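Local coordinates for protein mycobacterium tuberculosis paralogous family 11 (Mycobacterium smegmatis, PDB 4Y9I) that probably uses the reduced deazaflavin coenzyme F420 to reduce quinones, as a mycobacterial member of the F420H2-dependent quinone reductase family, at residues Ala40-Gly44 against Asp45-Pro49; Ser50-Phe53 against Asn54-Asn58; Arg83-Trp86 against Trp87-Ala90. All coordinates share one frame; numbering follows the deposited sequence. Where two conformers were deposited one is given.

Contact 1 (Ala40-Gly44 against Asp45-Pro49); sequences ASKGG and DPKHP
Lys42, at the start of a tight turn, lays its side chain over the returning arm of the loop, across Lys47. Its CG is anti to the backbone N (chi1 -158°), which sends the chain out beside Asp45: CD of Lys42 rests 3.6 Å from CG of Lys47, and CB of Lys42 comes 3.2 Å from the carbonyl O of Lys47. NZ of Lys42 lies 5.3 Å from OD2 of Asp45 and 5.4 Å from NZ of Lys47, touching neither, and any net attraction is probably weak and partly offset. The long aliphatic part of the lysine suits this exposed place, covering backbone while its ammonium stays outside.

The turn is type I', from Lys42 to Asp45, closed by Asp45 N to Lys42 O at 3.1 Å. Positive phi favours glycine at Gly43, and at Gly44 a CB would also collide with the carbonyl O of Gly43. Asp45 uses OD1 to accept from Lys47 N at 3.2 Å, an Asx turn in which the nearly straight N-H (174°) meets the carboxylate from above its plane. Between the arms one water accepts from Lys42 N and Gly44 N and donates to Asp45 O, while another joins Ala40 O to His48 ND1.

At the base, the Pro49 ring packs against the Ala40-Ser41 backbone, its CG 3.2 Å from Ser41 O, and Ala40 CB lies 4.1 Å from Pro49 CG. The loop joins strand 35-39 to helix 51-57: Ala40 packs on Trp51 and Tyr52 of that helix, and Ser41 touches Tyr97 and Tyr100 of helix 96-102.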
loop_
_atom_site.group_PDB
_atom_site.type_symbol
_atom_site.label_atom_id
_atom_site.label_comp_id
_atom_site.label_asym_id
_atom_site.label_seq_id
_atom_site.Cartn_x
_atom_site.Cartn_y
_atom_site.Cartn_z
ATOM N N ALA A 40 -3.810 3.171 -2.050
ATOM C CA ALA A 40 -5.021 3.278 -1.227
ATOM C C ALA A 40 -6.308 3.449 -2.062
ATOM O O ALA A 40 -7.014 4.423 -1.920
ATOM C CB ALA A 40 -4.860 4.420 -0.177
ATOM N N SER A 41 -6.523 2.500 -2.980
ATOM C CA SER A 41 -7.770 2.405 -3.688
ATOM C C SER A 41 -8.638 1.497 -2.923
ATOM O O SER A 41 -8.244 0.976 -1.895
ATOM C CB SER A 41 -7.557 1.923 -5.070
ATOM O OG SER A 41 -6.818 0.734 -5.098
ATOM N N LYS A 42 -9.846 1.329 -3.406
ATOM C CA LYS A 42 -10.817 0.475 -2.799
ATOM C C LYS A 42 -11.627 -0.172 -3.928
ATOM O O LYS A 42 -12.879 -0.077 -3.968
ATOM C CB LYS A 42 -11.783 1.238 -1.873
ATOM C CG LYS A 42 -12.404 0.299 -0.890
ATOM C CD LYS A 42 -13.523 0.881 -0.063
ATOM C CE LYS A 42 -14.443 -0.261 0.361
ATOM N NZ LYS A 42 -13.836 -1.257 1.226
ATOM N N GLY A 43 -10.935 -0.772 -4.864
ATOM C CA GLY A 43 -11.559 -1.613 -5.881
ATOM C C GLY A 43 -12.403 -0.885 -6.855
ATOM O O GLY A 43 -13.253 -1.516 -7.522
ATOM N N GLY A 44 -12.160 0.410 -7.011
ATOM C CA GLY A 44 -12.899 1.245 -7.962
ATOM C C GLY A 44 -14.025 2.058 -7.284
ATOM O O GLY A 44 -14.582 2.975 -7.895
ATOM N N ASP A 45 -14.317 1.744 -6.024
ATOM C CA ASP A 45 -15.217 2.577 -5.166
ATOM C C ASP A 45 -14.337 3.753 -4.700
ATOM O O ASP A 45 -13.241 3.535 -4.225
ATOM C CB ASP A 45 -15.702 1.690 -4.010
ATOM C CG ASP A 45 -16.405 2.448 -2.910
ATOM O OD1 ASP A 45 -16.458 3.729 -2.957
ATOM O OD2 ASP A 45 -16.888 1.727 -1.977
ATOM N N PRO A 46 -14.756 5.016 -4.932
ATOM C CA PRO A 46 -13.796 6.117 -4.672
ATOM C C PRO A 46 -13.527 6.479 -3.218
ATOM O O PRO A 46 -12.634 7.290 -2.951
ATOM C CB PRO A 46 -14.369 7.295 -5.450
ATOM C CG PRO A 46 -15.853 7.008 -5.465
ATOM C CD PRO A 46 -15.968 5.506 -5.611
ATOM N N LYS A 47 -14.190 5.822 -2.291
ATOM C CA LYS A 47 -13.952 6.099 -0.925
ATOM C C LYS A 47 -12.680 5.354 -0.456
ATOM O O LYS A 47 -12.287 4.316 -1.024
ATOM C CB LYS A 47 -15.111 5.630 -0.088
ATOM C CG LYS A 47 -15.139 4.146 0.146
ATOM C CD LYS A 47 -16.495 3.665 0.688
ATOM C CE LYS A 47 -16.457 3.299 2.173
ATOM N NZ LYS A 47 -17.582 2.388 2.540
ATOM N N HIS A 48 -12.097 5.846 0.625
ATOM C CA HIS A 48 -10.878 5.233 1.190
ATOM C C HIS A 48 -11.074 3.817 1.694
ATOM O O HIS A 48 -12.074 3.460 2.337
ATOM C CB HIS A 48 -10.393 6.009 2.420
ATOM C CG HIS A 48 -9.985 7.415 2.151
ATOM N ND1 HIS A 48 -9.103 7.771 1.148
ATOM C CD2 HIS A 48 -10.276 8.568 2.810
ATOM C CE1 HIS A 48 -8.883 9.072 1.187
ATOM N NE2 HIS A 48 -9.566 9.572 2.200
ATOM N N PRO A 49 -10.084 2.939 1.455
ATOM C CA PRO A 49 -10.033 1.685 2.144
ATOM C C PRO A 49 -9.841 1.912 3.643
ATOM O O PRO A 49 -9.338 2.942 4.060
ATOM C CB PRO A 49 -8.853 0.967 1.478
ATOM C CG PRO A 49 -7.956 2.088 1.108
ATOM C CD PRO A 49 -8.850 3.219 0.722
HETATM O O HOH W 1 -8.599 6.551 -1.183
HETATM O O HOH W 2 -10.097 4.840 -2.928
HETATM O O HOH W 3 -11.079 2.657 -5.627
#

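Contact 2 (Ser50-Phe53 against Asn54-Asn58); sequences SWYF and NVKAN
Helix 51-57, a short helix packed against the antiparallel barrel, brings Tyr52 and Lys56 together one turn apart. Lys56 lays its CD over one face of the Tyr52 ring, 3.7 Å from the centroid and toward the rim, a CH-pi contact. Two torsions make this possible: CG of Tyr52 swings away from its own amide, beside the carbonyl carbon (chi1 168°), and Lys56 bends at chi3 (52°). Lysine suits the spot because its methylenes can cover an aromatic face while the ammonium stays hydrated.

On the barrel side Val55, in the conformer described, sets CG2 at the edge of the Trp51 indole, 3.9 Å from CE3. These apolar side chains both reach Phe111 of strand 110-113, and Trp51 also packs on Val25 and Leu27 of strand 22-32.

The backbone is helical, with Val55 N to Trp51 O at 3.1 Å and Ala57 N to Phe53 O at 2.9 Å; the bond from Lys56 N to Tyr52 O is weak. Near the N-terminal end, one of two Asn54 conformers is tentatively linked through water to Ser50 OG, its ND2 bond weak. A second water accepts from Lys56 NZ at 2.6 Å and lies 3.0 Å from Tyr52 OH.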
loop_
_atom_site.group_PDB
_atom_site.type_symbol
_atom_site.label_atom_id
_atom_site.label_comp_id
_atom_site.label_asym_id
_atom_site.label_seq_id
_atom_site.Cartn_x
_atom_site.Cartn_y
_atom_site.Cartn_z
ATOM N N SER A 50 -10.236 0.935 4.434
ATOM C CA SER A 50 -10.342 1.193 5.879
ATOM C C SER A 50 -8.928 1.337 6.503
ATOM O O SER A 50 -8.694 2.058 7.468
ATOM C CB SER A 50 -11.179 0.098 6.514
ATOM O OG SER A 50 -10.436 -1.112 6.484
ATOM N N TRP A 51 -7.932 0.772 5.873
ATOM C CA TRP A 51 -6.586 0.896 6.354
ATOM C C TRP A 51 -5.920 2.253 6.123
ATOM O O TRP A 51 -4.865 2.504 6.690
ATOM C CB TRP A 51 -5.733 -0.253 5.806
ATOM C CG TRP A 51 -5.658 -0.338 4.304
ATOM C CD1 TRP A 51 -6.345 -1.200 3.489
ATOM C CD2 TRP A 51 -4.784 0.426 3.421
ATOM N NE1 TRP A 51 -5.969 -1.016 2.177
ATOM C CE2 TRP A 51 -5.023 -0.021 2.100
ATOM C CE3 TRP A 51 -3.816 1.421 3.629
ATOM C CZ2 TRP A 51 -4.329 0.520 0.986
ATOM C CZ3 TRP A 51 -3.182 1.955 2.559
ATOM C CH2 TRP A 51 -3.403 1.482 1.265
ATOM N N TYR A 52 -6.479 3.090 5.273
ATOM C CA TYR A 52 -5.854 4.361 4.936
ATOM C C TYR A 52 -5.643 5.199 6.211
ATOM O O TYR A 52 -4.541 5.680 6.451
ATOM C CB TYR A 52 -6.751 5.128 3.977
ATOM C CG TYR A 52 -6.394 6.531 3.753
ATOM C CD1 TYR A 52 -5.359 6.872 2.934
ATOM C CD2 TYR A 52 -7.112 7.561 4.366
ATOM C CE1 TYR A 52 -5.066 8.183 2.666
ATOM C CE2 TYR A 52 -6.811 8.874 4.118
ATOM C CZ TYR A 52 -5.785 9.170 3.286
ATOM O OH TYR A 52 -5.415 10.500 3.001
ATOM N N PHE A 53 -6.701 5.385 6.985
ATOM C CA PHE A 53 -6.549 6.165 8.209
ATOM C C PHE A 53 -5.637 5.487 9.247
ATOM O O PHE A 53 -4.896 6.188 9.938
ATOM C CB PHE A 53 -7.934 6.590 8.767
ATOM C CG PHE A 53 -8.578 7.734 7.957
ATOM C CD1 PHE A 53 -7.891 8.919 7.748
ATOM C CD2 PHE A 53 -9.828 7.588 7.419
ATOM C CE1 PHE A 53 -8.452 9.967 7.036
ATOM C CE2 PHE A 53 -10.426 8.622 6.715
ATOM C CZ PHE A 53 -9.750 9.800 6.513
ATOM N N ASN A 54 -5.591 4.177 9.231
ATOM C CA ASN A 54 -4.730 3.472 10.142
ATOM C C ASN A 54 -3.214 3.693 9.887
ATOM O O ASN A 54 -2.480 3.880 10.821
ATOM C CB ASN A 54 -4.965 1.967 10.076
ATOM C CG ASN A 54 -6.330 1.512 10.488
ATOM O OD1 ASN A 54 -7.008 2.146 11.222
ATOM N ND2 ASN A 54 -6.713 0.307 10.003
ATOM N N VAL A 55 -2.792 3.665 8.634
ATOM C CA VAL A 55 -1.385 3.869 8.351
ATOM C C VAL A 55 -1.015 5.336 8.542
ATOM O O VAL A 55 0.154 5.632 8.705
ATOM C CB VAL A 55 -0.934 3.340 6.941
ATOM C CG1 VAL A 55 -1.059 1.838 6.910
ATOM C CG2 VAL A 55 -1.738 3.956 5.795
ATOM N N LYS A 56 -1.980 6.244 8.502
ATOM C CA LYS A 56 -1.632 7.618 8.818
ATOM C C LYS A 56 -1.534 7.828 10.342
ATOM O O LYS A 56 -0.591 8.450 10.833
ATOM C CB LYS A 56 -2.641 8.543 8.157
ATOM C CG LYS A 56 -2.551 8.552 6.612
ATOM C CD LYS A 56 -3.694 9.353 5.974
ATOM C CE LYS A 56 -3.800 10.750 6.597
ATOM N NZ LYS A 56 -4.943 11.641 6.251
ATOM N N ALA A 57 -2.426 7.176 11.079
ATOM C CA ALA A 57 -2.353 7.253 12.574
ATOM C C ALA A 57 -1.143 6.564 13.126
ATOM O O ALA A 57 -0.547 7.007 14.120
ATOM C CB ALA A 57 -3.571 6.687 13.208
ATOM N N ASN A 58 -0.747 5.456 12.480
ATOM C CA ASN A 58 0.442 4.729 12.869
ATOM C C ASN A 58 1.247 4.272 11.657
ATOM O O ASN A 58 0.945 3.253 11.043
ATOM C CB ASN A 58 0.123 3.539 13.744
ATOM C CG ASN A 58 1.384 2.810 14.131
ATOM O OD1 ASN A 58 2.545 3.260 13.933
ATOM N ND2 ASN A 58 1.174 1.658 14.778
HETATM O O HOH W 4 -8.837 -1.511 9.168
HETATM O O HOH W 5 -3.624 12.545 4.179
#

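Contact 3 (Arg83-Trp86 against Trp87-Ala90); sequences REHW and WKLA
Regular i to i+4 hydrogen bonds carry Arg83-Trp86 into Trp87-Ala90, from Trp87 N to Arg83 O at 2.8 Å through Ala90 N to Trp86 O at 2.9 Å, all within one alpha-helix.

Arg83 and Trp87 run side by side. Their spacing of one turn, first torsions that turn both side chains away from their own amides (chi1 -172° in Arg83), and the extended run of the arginine from CG to NE together bring NH2 of Arg83 above the indole near its rim. It lies 3.6 Å from CE3 of Trp87, with the guanidinium and ring planes inclined by 27°. The guanidinium also has polar partners: NH2 donates to Ile108 O, and in one of two conformers of Glu84, NH1 of Arg83 forms a salt bridge with OE2 of Glu84 at 2.7 Å, a bent bond on the syn side but 35° out of the carboxylate plane. Arginine suits this buried place because it can lie against a ring while its N-H groups still make bonds.

Leu89 serves the next pair of rings. Its CD1 sits over one face of the Trp86 six-membered ring, 4.1 Å from the centroid, a CH-pi contact, and also 3.8 Å from His85 NE2. That nitrogen is hydrogen-bonded to Glu32 OE1, which probably holds the imidazole in its rotation. At the other ring nitrogen, water lies 2.6 Å from ND1 of His85 and accepts a weak bond from Lys88 NZ.

Trp86 and Leu89 both pack on Val30 and Glu32 of strand 22-32, whereas Trp87 and Ala90 share Val39 of strand 35-39 and Tyr97 of helix 96-102. Large apolar side chains at such spacings give helix 80-93 the character of an amphipathic helix laid against a beta-barrel.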
loop_
_atom_site.group_PDB
_atom_site.type_symbol
_atom_site.label_atom_id
_atom_site.label_comp_id
_atom_site.label_asym_id
_atom_site.label_seq_id
_atom_site.Cartn_x
_atom_site.Cartn_y
_atom_site.Cartn_z
ATOM N N ARG A 83 5.089 10.815 -6.056
ATOM C CA ARG A 83 3.838 10.065 -6.201
ATOM C C ARG A 83 3.626 9.639 -7.627
ATOM O O ARG A 83 3.206 8.520 -7.930
ATOM C CB ARG A 83 2.614 10.849 -5.744
ATOM C CG ARG A 83 1.377 9.967 -5.736
ATOM C CD ARG A 83 0.111 10.779 -5.661
ATOM N NE ARG A 83 -0.995 9.913 -5.995
ATOM C CZ ARG A 83 -1.329 9.481 -7.215
ATOM N NH1 ARG A 83 -0.757 9.964 -8.309
ATOM N NH2 ARG A 83 -2.379 8.700 -7.368
ATOM N N GLU A 84 3.864 10.556 -8.541
ATOM C CA GLU A 84 3.694 10.232 -9.934
ATOM C C GLU A 84 4.534 9.051 -10.346
ATOM O O GLU A 84 4.116 8.246 -11.117
ATOM C CB GLU A 84 3.894 11.484 -10.854
ATOM C CG GLU A 84 2.839 12.552 -10.600
ATOM C CD GLU A 84 1.337 12.058 -10.489
ATOM O OE1 GLU A 84 0.717 11.805 -11.551
ATOM O OE2 GLU A 84 0.745 11.958 -9.364
ATOM N N HIS A 85 5.758 9.022 -9.843
ATOM C CA HIS A 85 6.675 7.948 -10.197
ATOM C C HIS A 85 6.125 6.580 -9.727
ATOM O O HIS A 85 6.079 5.626 -10.504
ATOM C CB HIS A 85 8.019 8.237 -9.556
ATOM C CG HIS A 85 8.974 7.109 -9.659
ATOM N ND1 HIS A 85 9.503 6.675 -10.855
ATOM C CD2 HIS A 85 9.483 6.283 -8.718
ATOM C CE1 HIS A 85 10.294 5.640 -10.637
ATOM N NE2 HIS A 85 10.280 5.371 -9.352
ATOM N N TRP A 86 5.720 6.515 -8.474
ATOM C CA TRP A 86 5.194 5.273 -7.936
ATOM C C TRP A 86 3.837 4.918 -8.549
ATOM O O TRP A 86 3.523 3.745 -8.667
ATOM C CB TRP A 86 5.176 5.325 -6.415
ATOM C CG TRP A 86 6.541 5.176 -5.867
ATOM C CD1 TRP A 86 7.407 6.172 -5.521
ATOM C CD2 TRP A 86 7.198 3.956 -5.539
ATOM N NE1 TRP A 86 8.576 5.649 -5.076
ATOM C CE2 TRP A 86 8.472 4.294 -5.019
ATOM C CE3 TRP A 86 6.846 2.608 -5.596
ATOM C CZ2 TRP A 86 9.377 3.321 -4.600
ATOM C CZ3 TRP A 86 7.760 1.688 -5.161
ATOM C CH2 TRP A 86 8.970 2.051 -4.657
ATOM N N TRP A 87 3.050 5.932 -8.880
ATOM C CA TRP A 87 1.787 5.678 -9.646
ATOM C C TRP A 87 2.058 4.965 -10.956
ATOM O O TRP A 87 1.352 4.019 -11.325
ATOM C CB TRP A 87 0.980 6.972 -9.825
ATOM C CG TRP A 87 -0.339 6.692 -10.480
ATOM C CD1 TRP A 87 -0.675 7.034 -11.760
ATOM C CD2 TRP A 87 -1.471 5.993 -9.933
ATOM N NE1 TRP A 87 -1.971 6.606 -12.037
ATOM C CE2 TRP A 87 -2.479 5.969 -10.952
ATOM C CE3 TRP A 87 -1.747 5.393 -8.703
ATOM C CZ2 TRP A 87 -3.711 5.366 -10.759
ATOM C CZ3 TRP A 87 -3.002 4.836 -8.509
ATOM C CH2 TRP A 87 -3.933 4.790 -9.552
ATOM N N LYS A 88 3.056 5.425 -11.693
ATOM C CA LYS A 88 3.429 4.796 -12.958
ATOM C C LYS A 88 3.785 3.316 -12.701
ATOM O O LYS A 88 3.360 2.440 -13.422
ATOM C CB LYS A 88 4.637 5.550 -13.548
ATOM C CG LYS A 88 5.098 5.000 -14.879
ATOM C CD LYS A 88 6.507 5.455 -15.266
ATOM C CE LYS A 88 7.597 4.796 -14.415
ATOM N NZ LYS A 88 8.929 4.998 -15.030
ATOM N N LEU A 89 4.611 3.048 -11.677
ATOM C CA LEU A 89 4.965 1.643 -11.339
ATOM C C LEU A 89 3.694 0.851 -10.952
ATOM O O LEU A 89 3.560 -0.289 -11.316
ATOM C CB LEU A 89 5.911 1.662 -10.125
ATOM C CG LEU A 89 7.262 2.313 -10.406
ATOM C CD1 LEU A 89 8.124 2.207 -9.162
ATOM C CD2 LEU A 89 7.969 1.700 -11.609
ATOM N N ALA A 90 2.757 1.470 -10.248
ATOM C CA ALA A 90 1.509 0.783 -9.889
ATOM C C ALA A 90 0.666 0.410 -11.118
ATOM O O ALA A 90 0.127 -0.674 -11.188
ATOM C CB ALA A 90 0.709 1.615 -8.881
HETATM O O HOH W 6 8.995 7.698 -13.185
#

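Contact 1 is a surface loop, whereas contacts 2 and 3 are partly buried helical turns. Contacts 1 and 2 follow each other in the chain and touch: Ala40 CA is 3.5 Å from Trp51 CH2, and His48 stacks on Tyr52 and meets Phe53 edge-to-face. Contact 3 lies across the chain's centre from contact 2, about 20 Å between centres. Both helices use strand 22-32, but contact 2 adds strands 110-113 and 68-77 and contact 3 strand 35-39, from whose end contact 1 departs. Glycines, prolines and waters shape the loop, while apolar groups and aromatic faces serve the helices; Lys56 and Lys88 lie at the exposed side, but Arg83 is buried among polar partners.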